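Local coordinates for protein TrwC (PDB 1ZM5) that probably nicks and rejoins plasmid DNA as a conjugative relaxase, this chain being its metal-binding, DNA-bound N-terminal relaxase part, at residues D85-A90 with Q159-A164; G146-E151 with H163-N168. One frame throughout, in Å; residues are numbered along the deposited sequence.

Contact 1 of 2, residues D85-A90 with Q159-A164. With CU (copper (II) ion), chain D; nucleotides of chain A.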
ATOM      1  N   ASP B  85      -4.471   3.026  -6.003  1.00 26.14           N
ATOM      2  CA  ASP B  85      -3.881   2.720  -4.718  1.00 25.76           C
ATOM      3  C   ASP B  85      -3.267   1.324  -4.709  1.00 25.29           C
ATOM      4  O   ASP B  85      -3.955   0.325  -4.955  1.00 23.48           O
ATOM      5  CB  ASP B  85      -4.956   2.847  -3.630  1.00 30.46           C
ATOM      6  CG  ASP B  85      -4.473   2.406  -2.248  1.00 35.96           C
ATOM      7  OD1 ASP B  85      -3.250   2.238  -2.036  1.00 38.52           O
ATOM      8  OD2 ASP B  85      -5.333   2.233  -1.356  1.00 39.25           O
ATOM      9  N   LEU B  86      -1.961   1.271  -4.456  1.00 22.17           N
ATOM     10  CA  LEU B  86      -1.236   0.004  -4.362  1.00 21.64           C
ATOM     11  C   LEU B  86      -0.784  -0.123  -2.917  1.00 19.31           C
ATOM     12  O   LEU B  86       0.126   0.586  -2.487  1.00 18.54           O
ATOM     13  CB  LEU B  86       0.002  -0.015  -5.264  1.00 18.62           C
ATOM     14  CG  LEU B  86      -0.177   0.039  -6.778  1.00 19.93           C
ATOM     15  CD1 LEU B  86       1.181  -0.129  -7.453  1.00 17.76           C
ATOM     16  CD2 LEU B  86      -1.117  -1.052  -7.224  1.00 18.21           C
ATOM     17  N   THR B  87      -1.410  -1.024  -2.171  1.00 17.30           N
ATOM     18  CA  THR B  87      -1.045  -1.201  -0.777  1.00 17.22           C
ATOM     19  C   THR B  87      -0.172  -2.420  -0.521  1.00 17.11           C
ATOM     20  O   THR B  87      -0.573  -3.557  -0.772  1.00 16.21           O
ATOM     21  CB  THR B  87      -2.311  -1.262   0.121  1.00 17.75           C
ATOM     22  OG1 THR B  87      -2.972   0.007   0.077  1.00 20.80           O
ATOM     23  CG2 THR B  87      -1.948  -1.574   1.565  1.00 15.77           C
ATOM     24  N   PHE B  88       1.031  -2.157  -0.015  1.00 17.06           N
ATOM     25  CA  PHE B  88       1.998  -3.194   0.314  1.00 16.15           C
ATOM     26  C   PHE B  88       1.965  -3.489   1.803  1.00 16.34           C
ATOM     27  O   PHE B  88       2.221  -2.612   2.615  1.00 17.78           O
ATOM     28  CB  PHE B  88       3.417  -2.743  -0.029  1.00 18.63           C
ATOM     29  CG  PHE B  88       3.614  -2.374  -1.464  1.00 17.85           C
ATOM     30  CD1 PHE B  88       3.174  -1.146  -1.945  1.00 15.86           C
ATOM     31  CD2 PHE B  88       4.265  -3.249  -2.328  1.00 16.56           C
ATOM     32  CE1 PHE B  88       3.385  -0.788  -3.274  1.00 20.28           C
ATOM     33  CE2 PHE B  88       4.483  -2.905  -3.654  1.00 19.59           C
ATOM     34  CZ  PHE B  88       4.045  -1.673  -4.136  1.00 17.95           C
ATOM     35  N   SER B  89       1.682  -4.731   2.159  1.00 17.69           N
ATOM     36  CA  SER B  89       1.628  -5.114   3.560  1.00 19.62           C
ATOM     37  C   SER B  89       2.614  -6.241   3.820  1.00 19.82           C
ATOM     38  O   SER B  89       2.561  -7.283   3.180  1.00 20.97           O
ATOM     39  CB  SER B  89       0.216  -5.565   3.934  1.00 20.89           C
ATOM     40  OG  SER B  89      -0.716  -4.520   3.737  1.00 24.11           O
ATOM     41  N   ALA B  90       3.502  -6.022   4.779  1.00 18.18           N
ATOM     42  CA  ALA B  90       4.516  -6.996   5.118  1.00 17.98           C
ATOM     43  C   ALA B  90       3.955  -8.191   5.858  1.00 18.22           C
ATOM     44  O   ALA B  90       2.832  -8.161   6.353  1.00 17.66           O
ATOM     45  CB  ALA B  90       5.589  -6.335   5.960  1.00 17.70           C
ATOM     46  N   GLN B 159       0.904  -3.830  12.018  1.00 19.59           N
ATOM     47  CA  GLN B 159       0.629  -4.111  10.610  1.00 19.75           C
ATOM     48  C   GLN B 159       1.391  -3.129   9.739  1.00 18.69           C
ATOM     49  O   GLN B 159       0.860  -2.092   9.339  1.00 18.31           O
ATOM     50  CB  GLN B 159      -0.886  -3.989  10.354  1.00 19.32           C
ATOM     51  CG  GLN B 159      -1.367  -4.299   8.935  1.00 17.72           C
ATOM     52  CD  GLN B 159      -0.950  -5.673   8.429  1.00 17.63           C
ATOM     53  OE1 GLN B 159      -0.545  -6.542   9.195  1.00 19.87           O
ATOM     54  NE2 GLN B 159      -1.059  -5.871   7.127  1.00 20.15           N
ATOM     55  N   LEU B 160       2.640  -3.463   9.441  1.00 19.52           N
ATOM     56  CA  LEU B 160       3.479  -2.590   8.635  1.00 17.51           C
ATOM     57  C   LEU B 160       3.028  -2.574   7.186  1.00 16.15           C
ATOM     58  O   LEU B 160       3.044  -3.596   6.496  1.00 15.64           O
ATOM     59  CB  LEU B 160       4.956  -3.021   8.728  1.00 18.53           C
ATOM     60  CG  LEU B 160       5.972  -2.225   7.883  1.00 18.70           C
ATOM     61  CD1 LEU B 160       5.941  -0.758   8.272  1.00 19.15           C
ATOM     62  CD2 LEU B 160       7.372  -2.785   8.085  1.00 20.21           C
ATOM     63  N   HIS B 161       2.604  -1.410   6.721  1.00 15.01           N
ATOM     64  CA  HIS B 161       2.183  -1.308   5.337  1.00 14.89           C
ATOM     65  C   HIS B 161       2.290   0.099   4.785  1.00 14.71           C
ATOM     66  O   HIS B 161       2.328   1.085   5.529  1.00 14.22           O
ATOM     67  CB  HIS B 161       0.759  -1.848   5.156  1.00 16.54           C
ATOM     68  CG  HIS B 161      -0.301  -1.059   5.862  1.00 20.48           C
ATOM     69  ND1 HIS B 161      -0.459  -1.075   7.232  1.00 22.30           N
ATOM     70  CD2 HIS B 161      -1.299  -0.280   5.378  1.00 18.95           C
ATOM     71  CE1 HIS B 161      -1.511  -0.348   7.560  1.00 19.87           C
ATOM     72  NE2 HIS B 161      -2.039   0.145   6.454  1.00 19.75           N
ATOM     73  N   THR B 162       2.368   0.182   3.466  1.00 13.06           N
ATOM     74  CA  THR B 162       2.469   1.464   2.805  1.00 13.10           C
ATOM     75  C   THR B 162       1.413   1.545   1.721  1.00 15.47           C
ATOM     76  O   THR B 162       1.136   0.566   1.016  1.00 15.65           O
ATOM     77  CB  THR B 162       3.845   1.664   2.125  1.00 13.53           C
ATOM     78  OG1 THR B 162       4.896   1.559   3.095  1.00 12.64           O
ATOM     79  CG2 THR B 162       3.903   3.018   1.446  1.00  9.89           C
ATOM     80  N   HIS B 163       0.818   2.723   1.613  1.00 16.92           N
ATOM     81  CA  HIS B 163      -0.170   3.011   0.599  1.00 18.17           C
ATOM     82  C   HIS B 163       0.588   3.786  -0.475  1.00 19.63           C
ATOM     83  O   HIS B 163       1.049   4.904  -0.236  1.00 21.44           O
ATOM     84  CB  HIS B 163      -1.271   3.888   1.180  1.00 19.49           C
ATOM     85  CG  HIS B 163      -2.130   3.183   2.181  1.00 20.54           C
ATOM     86  ND1 HIS B 163      -3.014   2.186   1.826  1.00 19.51           N
ATOM     87  CD2 HIS B 163      -2.215   3.305   3.527  1.00 17.51           C
ATOM     88  CE1 HIS B 163      -3.603   1.719   2.913  1.00 22.09           C
ATOM     89  NE2 HIS B 163      -3.136   2.381   3.958  1.00 22.40           N
ATOM     90  N   ALA B 164       0.755   3.185  -1.646  1.00 20.28           N
ATOM     91  CA  ALA B 164       1.446   3.869  -2.729  1.00 20.21           C
ATOM     92  C   ALA B 164       0.346   4.423  -3.624  1.00 19.74           C
ATOM     93  O   ALA B 164      -0.199   3.713  -4.459  1.00 23.23           O
ATOM     94  CB  ALA B 164       2.326   2.893  -3.500  1.00 17.52           C
TER
HETATM   95 CU    CU D 300      -3.047   2.111   6.176  1.00 35.43          CU
ATOM     96  P    DT A  23      -1.449 -14.940   6.979  1.00 20.15           P
ATOM     97  OP1  DT A  23      -0.086 -15.156   7.490  1.00 18.40           O
ATOM     98  OP2  DT A  23      -2.527 -15.926   7.296  1.00 24.90           O
ATOM     99  O5'  DT A  23      -1.929 -13.480   7.418  1.00 20.70           O
ATOM    100  C5'  DT A  23      -1.971 -13.083   8.807  1.00 21.82           C
ATOM    101  C4'  DT A  23      -1.542 -11.638   8.941  1.00 25.70           C
ATOM    102  O4'  DT A  23      -0.370 -11.462   8.129  1.00 28.71           O
ATOM    103  C3'  DT A  23      -2.546 -10.551   8.523  1.00 26.83           C
ATOM    104  O3'  DT A  23      -2.748  -9.809   9.754  1.00 28.81           O
ATOM    105  C2'  DT A  23      -1.676  -9.496   7.849  1.00 29.90           C
ATOM    106  C1'  DT A  23      -0.364 -10.193   7.527  1.00 25.78           C
ATOM    107  N1   DT A  23       0.152 -10.349   6.166  1.00 25.42           N
ATOM    108  C2   DT A  23       0.244  -9.260   5.327  1.00 25.14           C
ATOM    109  O2   DT A  23      -0.227  -8.168   5.590  1.00 22.38           O
ATOM    110  N3   DT A  23       0.923  -9.506   4.158  1.00 24.88           N
ATOM    111  C4   DT A  23       1.481 -10.703   3.753  1.00 22.56           C
ATOM    112  O4   DT A  23       2.087 -10.763   2.700  1.00 26.87           O
ATOM    113  C5   DT A  23       1.286 -11.811   4.651  1.00 23.24           C
ATOM    114  C7   DT A  23       1.831 -13.153   4.280  1.00 23.86           C
ATOM    115  C6   DT A  23       0.625 -11.587   5.787  1.00 23.97           C
ATOM    116  P    DG A  22      -4.786 -16.511   1.243  1.00 27.99           P
ATOM    117  OP1  DG A  22      -4.326 -17.840   1.698  1.00 34.28           O
ATOM    118  OP2  DG A  22      -6.162 -16.060   1.563  1.00 28.08           O
ATOM    119  O5'  DG A  22      -3.740 -15.462   1.814  1.00 27.69           O
ATOM    120  C5'  DG A  22      -2.437 -15.854   2.250  1.00 25.59           C
ATOM    121  C4'  DG A  22      -1.866 -14.750   3.109  1.00 25.59           C
ATOM    122  O4'  DG A  22      -2.175 -13.516   2.443  1.00 26.10           O
ATOM    123  C3'  DG A  22      -2.432 -14.629   4.529  1.00 22.10           C
ATOM    124  O3'  DG A  22      -1.312 -14.936   5.374  1.00 22.85           O
ATOM    125  C2'  DG A  22      -2.488 -13.133   4.763  1.00 25.17           C
ATOM    126  C1'  DG A  22      -2.490 -12.511   3.381  1.00 24.16           C
ATOM    127  N9   DG A  22      -3.694 -11.836   2.918  1.00 22.82           N
ATOM    128  C8   DG A  22      -4.745 -12.362   2.205  1.00 19.99           C
ATOM    129  N7   DG A  22      -5.583 -11.449   1.793  1.00 20.31           N
ATOM    130  C5   DG A  22      -5.070 -10.262   2.302  1.00 20.59           C
ATOM    131  C6   DG A  22      -5.521  -8.928   2.170  1.00 20.29           C
ATOM    132  O6   DG A  22      -6.498  -8.507   1.548  1.00 24.79           O
ATOM    133  N1   DG A  22      -4.694  -8.038   2.851  1.00 20.14           N
ATOM    134  C2   DG A  22      -3.567  -8.393   3.567  1.00 19.41           C
ATOM    135  N2   DG A  22      -2.880  -7.405   4.170  1.00 16.88           N
ATOM    136  N3   DG A  22      -3.142  -9.626   3.686  1.00 17.95           N
ATOM    137  C4   DG A  22      -3.929 -10.499   3.032  1.00 20.48           C
TER
HETATM  138  O   HOH W   1      -2.675  -4.233   5.411  1.00 22.96           O
HETATM  139  O   HOH W   2       1.842  -7.708   8.857  1.00 24.38           O
HETATM  140  O   HOH W   3      -4.524   0.542   5.819  1.00 34.47           O
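T87 and H163 face each other as an antiparallel non-hydrogen-bonded pair, their CA atoms 4.5 Å apart and their side chains side by side, pointing the same way. H163 can be traced outward. Its CB passes 4.1 Å from D85 OD1. Beyond CG, ND1 donates to T87 OG1 at 2.8 Å, a bent bond (130° at the hydrogen), with the hydroxyl also tilted 28° from the ring plane. CE1, between the nitrogens, lies near the same hydroxyl, and CD2 is on the side of H150. NE2, at the tip, binds the copper ion at 2.2 Å. T87 OG1 in turn donates to D85 OD1 (3.1 Å), on its syn side, so D85 positions, through T87, the imidazole that binds the metal. With an alanine here, H163 ND1 would probably lose its acceptor and D85 OD1 a donor, leaving the imidazole held less firmly in rotation. H161 gives this strand's second ligand, consistent with the His-x-His metal motif of HUH-type relaxases. Its CG stands between backbone N and carbonyl carbon (chi1 65°), and its ND1 bonds to Q159 O at 2.7 Å in the ring plane, which fixes NE2 toward the metal. At the DNA end Q159 NE2 donates to O2 of DT23 of chain A at 2.9 Å, while N3 of that thymine bonds to S89 O. On the reverse face, A164 CB rests at the edge of the F88 ring. Strand 81-89 lies between strands 2-8 and 158-171, strand 145-152 follows beyond, and helix 104-122 packs over the face carrying F88, T162 and A164, where H110 bonds to T162 OG1.

Contact 2 of 2, residues G146-E151 with H163-N168. With CU (copper (II) ion), chain D.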
ATOM      1  N   GLY B 146       2.501   9.204  -4.278  1.00 21.52           N
ATOM      2  CA  GLY B 146       2.550   9.642  -2.899  1.00 22.92           C
ATOM      3  C   GLY B 146       2.577   8.373  -2.057  1.00 23.15           C
ATOM      4  O   GLY B 146       1.649   7.570  -2.134  1.00 24.16           O
ATOM      5  N   LYS B 147       3.632   8.173  -1.275  1.00 23.43           N
ATOM      6  CA  LYS B 147       3.741   6.977  -0.441  1.00 23.59           C
ATOM      7  C   LYS B 147       3.504   7.302   1.027  1.00 24.73           C
ATOM      8  O   LYS B 147       4.125   8.209   1.576  1.00 24.69           O
ATOM      9  CB  LYS B 147       5.121   6.333  -0.600  1.00 21.69           C
ATOM     10  CG  LYS B 147       5.399   5.817  -2.007  1.00 23.06           C
ATOM     11  CD  LYS B 147       6.786   5.202  -2.113  1.00 22.94           C
ATOM     12  CE  LYS B 147       7.878   6.233  -1.846  1.00 23.11           C
ATOM     13  NZ  LYS B 147       9.253   5.653  -1.847  1.00 19.83           N
ATOM     14  N   PHE B 148       2.604   6.551   1.655  1.00 24.25           N
ATOM     15  CA  PHE B 148       2.271   6.762   3.058  1.00 22.36           C
ATOM     16  C   PHE B 148       2.460   5.454   3.827  1.00 22.92           C
ATOM     17  O   PHE B 148       1.840   4.443   3.506  1.00 23.14           O
ATOM     18  CB  PHE B 148       0.817   7.258   3.178  1.00 20.90           C
ATOM     19  CG  PHE B 148       0.492   8.420   2.263  1.00 20.79           C
ATOM     20  CD1 PHE B 148       0.056   8.203   0.963  1.00 22.25           C
ATOM     21  CD2 PHE B 148       0.681   9.729   2.685  1.00 22.91           C
ATOM     22  CE1 PHE B 148      -0.185   9.275   0.092  1.00 22.92           C
ATOM     23  CE2 PHE B 148       0.444  10.811   1.822  1.00 22.79           C
ATOM     24  CZ  PHE B 148       0.011  10.580   0.526  1.00 22.55           C
ATOM     25  N   ARG B 149       3.322   5.477   4.838  1.00 22.77           N
ATOM     26  CA  ARG B 149       3.596   4.292   5.643  1.00 22.11           C
ATOM     27  C   ARG B 149       2.768   4.321   6.928  1.00 23.02           C
ATOM     28  O   ARG B 149       2.700   5.344   7.612  1.00 23.95           O
ATOM     29  CB  ARG B 149       5.088   4.227   5.981  1.00 22.48           C
ATOM     30  CG  ARG B 149       5.565   2.923   6.641  1.00 26.61           C
ATOM     31  CD  ARG B 149       7.067   2.996   6.929  1.00 25.38           C
ATOM     32  NE  ARG B 149       7.359   4.204   7.685  1.00 29.94           N
ATOM     33  CZ  ARG B 149       8.478   4.913   7.588  1.00 32.32           C
ATOM     34  NH1 ARG B 149       8.626   6.003   8.327  1.00 31.88           N
ATOM     35  NH2 ARG B 149       9.448   4.539   6.763  1.00 33.45           N
ATOM     36  N   HIS B 150       2.135   3.194   7.243  1.00 21.21           N
ATOM     37  CA  HIS B 150       1.312   3.072   8.435  1.00 20.39           C
ATOM     38  C   HIS B 150       1.772   1.841   9.201  1.00 22.10           C
ATOM     39  O   HIS B 150       2.485   1.008   8.643  1.00 21.37           O
ATOM     40  CB  HIS B 150      -0.159   2.986   8.040  1.00 21.47           C
ATOM     41  CG  HIS B 150      -0.666   4.238   7.398  1.00 26.27           C
ATOM     42  ND1 HIS B 150      -1.758   4.258   6.554  1.00 28.06           N
ATOM     43  CD2 HIS B 150      -0.217   5.514   7.462  1.00 23.69           C
ATOM     44  CE1 HIS B 150      -1.952   5.493   6.126  1.00 28.17           C
ATOM     45  NE2 HIS B 150      -1.030   6.272   6.662  1.00 24.40           N
ATOM     46  N   GLU B 151       1.346   1.711  10.459  1.00 23.10           N
ATOM     47  CA  GLU B 151       1.822   0.625  11.304  1.00 22.72           C
ATOM     48  C   GLU B 151       0.808  -0.244  12.036  1.00 23.52           C
ATOM     49  O   GLU B 151       1.190  -1.222  12.682  1.00 25.22           O
ATOM     50  CB  GLU B 151       2.799   1.216  12.324  1.00 22.21           C
ATOM     51  CG  GLU B 151       3.820   2.177  11.705  1.00 23.55           C
ATOM     52  CD  GLU B 151       4.628   2.969  12.738  1.00 27.90           C
ATOM     53  OE1 GLU B 151       4.357   2.856  13.954  1.00 27.31           O
ATOM     54  OE2 GLU B 151       5.542   3.720  12.328  1.00 31.30           O
ATOM     55  N   HIS B 163       0.818   2.723   1.613  1.00 16.92           N
ATOM     56  CA  HIS B 163      -0.170   3.011   0.599  1.00 18.17           C
ATOM     57  C   HIS B 163       0.588   3.786  -0.475  1.00 19.63           C
ATOM     58  O   HIS B 163       1.049   4.904  -0.236  1.00 21.44           O
ATOM     59  CB  HIS B 163      -1.271   3.888   1.180  1.00 19.49           C
ATOM     60  CG  HIS B 163      -2.130   3.183   2.181  1.00 20.54           C
ATOM     61  ND1 HIS B 163      -3.014   2.186   1.826  1.00 19.51           N
ATOM     62  CD2 HIS B 163      -2.215   3.305   3.527  1.00 17.51           C
ATOM     63  CE1 HIS B 163      -3.603   1.719   2.913  1.00 22.09           C
ATOM     64  NE2 HIS B 163      -3.136   2.381   3.958  1.00 22.40           N
ATOM     65  N   ALA B 164       0.755   3.185  -1.646  1.00 20.28           N
ATOM     66  CA  ALA B 164       1.446   3.869  -2.729  1.00 20.21           C
ATOM     67  C   ALA B 164       0.346   4.423  -3.624  1.00 19.74           C
ATOM     68  O   ALA B 164      -0.199   3.713  -4.459  1.00 23.23           O
ATOM     69  CB  ALA B 164       2.326   2.893  -3.500  1.00 17.52           C
ATOM     70  N   VAL B 165      -0.004   5.684  -3.432  1.00 17.94           N
ATOM     71  CA  VAL B 165      -1.057   6.258  -4.247  1.00 19.99           C
ATOM     72  C   VAL B 165      -0.511   6.812  -5.560  1.00 20.17           C
ATOM     73  O   VAL B 165       0.139   7.863  -5.603  1.00 16.88           O
ATOM     74  CB  VAL B 165      -1.812   7.374  -3.499  1.00 21.05           C
ATOM     75  CG1 VAL B 165      -2.903   7.957  -4.402  1.00 23.33           C
ATOM     76  CG2 VAL B 165      -2.440   6.814  -2.234  1.00 18.79           C
ATOM     77  N   ILE B 166      -0.763   6.070  -6.628  1.00 19.14           N
ATOM     78  CA  ILE B 166      -0.322   6.486  -7.939  1.00 18.70           C
ATOM     79  C   ILE B 166      -1.383   7.434  -8.444  1.00 19.35           C
ATOM     80  O   ILE B 166      -2.558   7.072  -8.559  1.00 17.55           O
ATOM     81  CB  ILE B 166      -0.203   5.302  -8.896  1.00 16.67           C
ATOM     82  CG1 ILE B 166       0.789   4.283  -8.334  1.00 16.93           C
ATOM     83  CG2 ILE B 166       0.289   5.784 -10.251  1.00 17.99           C
ATOM     84  CD1 ILE B 166       0.882   3.012  -9.149  1.00  7.98           C
ATOM     85  N   LEU B 167      -0.974   8.659  -8.730  1.00 21.80           N
ATOM     86  CA  LEU B 167      -1.918   9.650  -9.216  1.00 24.16           C
ATOM     87  C   LEU B 167      -2.228   9.375 -10.679  1.00 24.09           C
ATOM     88  O   LEU B 167      -1.376   8.893 -11.431  1.00 21.04           O
ATOM     89  CB  LEU B 167      -1.342  11.052  -8.999  1.00 27.38           C
ATOM     90  CG  LEU B 167      -1.236  11.366  -7.496  1.00 28.60           C
ATOM     91  CD1 LEU B 167      -0.021  12.214  -7.219  1.00 29.35           C
ATOM     92  CD2 LEU B 167      -2.511  12.059  -7.026  1.00 29.33           C
ATOM     93  N   ASN B 168      -3.468   9.668 -11.053  1.00 25.25           N
ATOM     94  CA  ASN B 168      -3.972   9.448 -12.403  1.00 28.06           C
ATOM     95  C   ASN B 168      -3.400  10.480 -13.373  1.00 30.60           C
ATOM     96  O   ASN B 168      -4.127  11.322 -13.906  1.00 32.88           O
ATOM     97  CB  ASN B 168      -5.502   9.532 -12.380  1.00 25.66           C
ATOM     98  CG  ASN B 168      -6.133   8.982 -13.633  1.00 26.67           C
ATOM     99  OD1 ASN B 168      -7.358   9.005 -13.789  1.00 24.52           O
ATOM    100  ND2 ASN B 168      -5.305   8.468 -14.537  1.00 25.35           N
TER
HETATM  101 CU    CU D 300      -3.047   2.111   6.176  1.00 35.43          CU
HETATM  102  O   HOH W   3      -4.524   0.542   5.819  1.00 34.47           O
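H150 and H163 meet at the copper ion, their side chains crossing at about a right angle. H150 supplies ND1, 2.5 Å from the copper, which lies at the edge of the ring and in its plane. ND1 also comes 3.2 Å from CD2 of H163, at the edge of that ring; with the planes 62° apart, the two imidazoles approach the shared metal obliquely. H150 CG is anti to the carbonyl carbon (chi1 -65°), and NE2, on the far side of the ring, is bonded to Y18 O, which fixes the rotation that presents ND1 to the metal. H161 and a water complete the ligands seen. Two antiparallel hydrogen-bonded pairs, G146 with V165 and F148 with H163, tie the strands. In the first, V165 N reaches G146 O at 2.8 Å; in the second, H163 N reaches F148 O at 2.8 Å; each is answered by a return bond. Between them, at the non-hydrogen-bonded pair K147-A164, K147 CA makes a CA-H...O contact with H163 O (3.4 Å). This register belongs to the beta hairpin of strands 145-152 and 158-171, and one histidine from the first strand with two on the second gives the three-histidine metal site consistent with HUH-type relaxases. Apolar contact follows on the face of F148 and V165. CE1 of F148 lies 4.1 Å from V165 CG2, which comes at the ring edge, and F55 and Y19 meet the same ring edge-to-face. On the opposite face the end of the K147 side chain leads away from strand 158-171, its NZ salt-bridged to E35 and hydrogen-bonded to Q37.

Strand 158-171 is the element common to both contacts: contact 1 pairs it with strand 81-89 along one edge and contact 2 with strand 145-152 along the other, so the three run as neighbours in one antiparallel sheet. The contact centres lie about 8 Å apart and share H163 and A164. In chain order 85-90 comes first, then 146-151, and the two overlapping segments on strand 158-171 come last; 68 residues separate the partners in contact 1 but only 11 in contact 2. Probable backbone bonds, Q159 N to E151 O and H161 O to H150 N, continue the hairpin between them. Copper therefore draws its three protein ligands from two adjacent strands, beside the bound DNA.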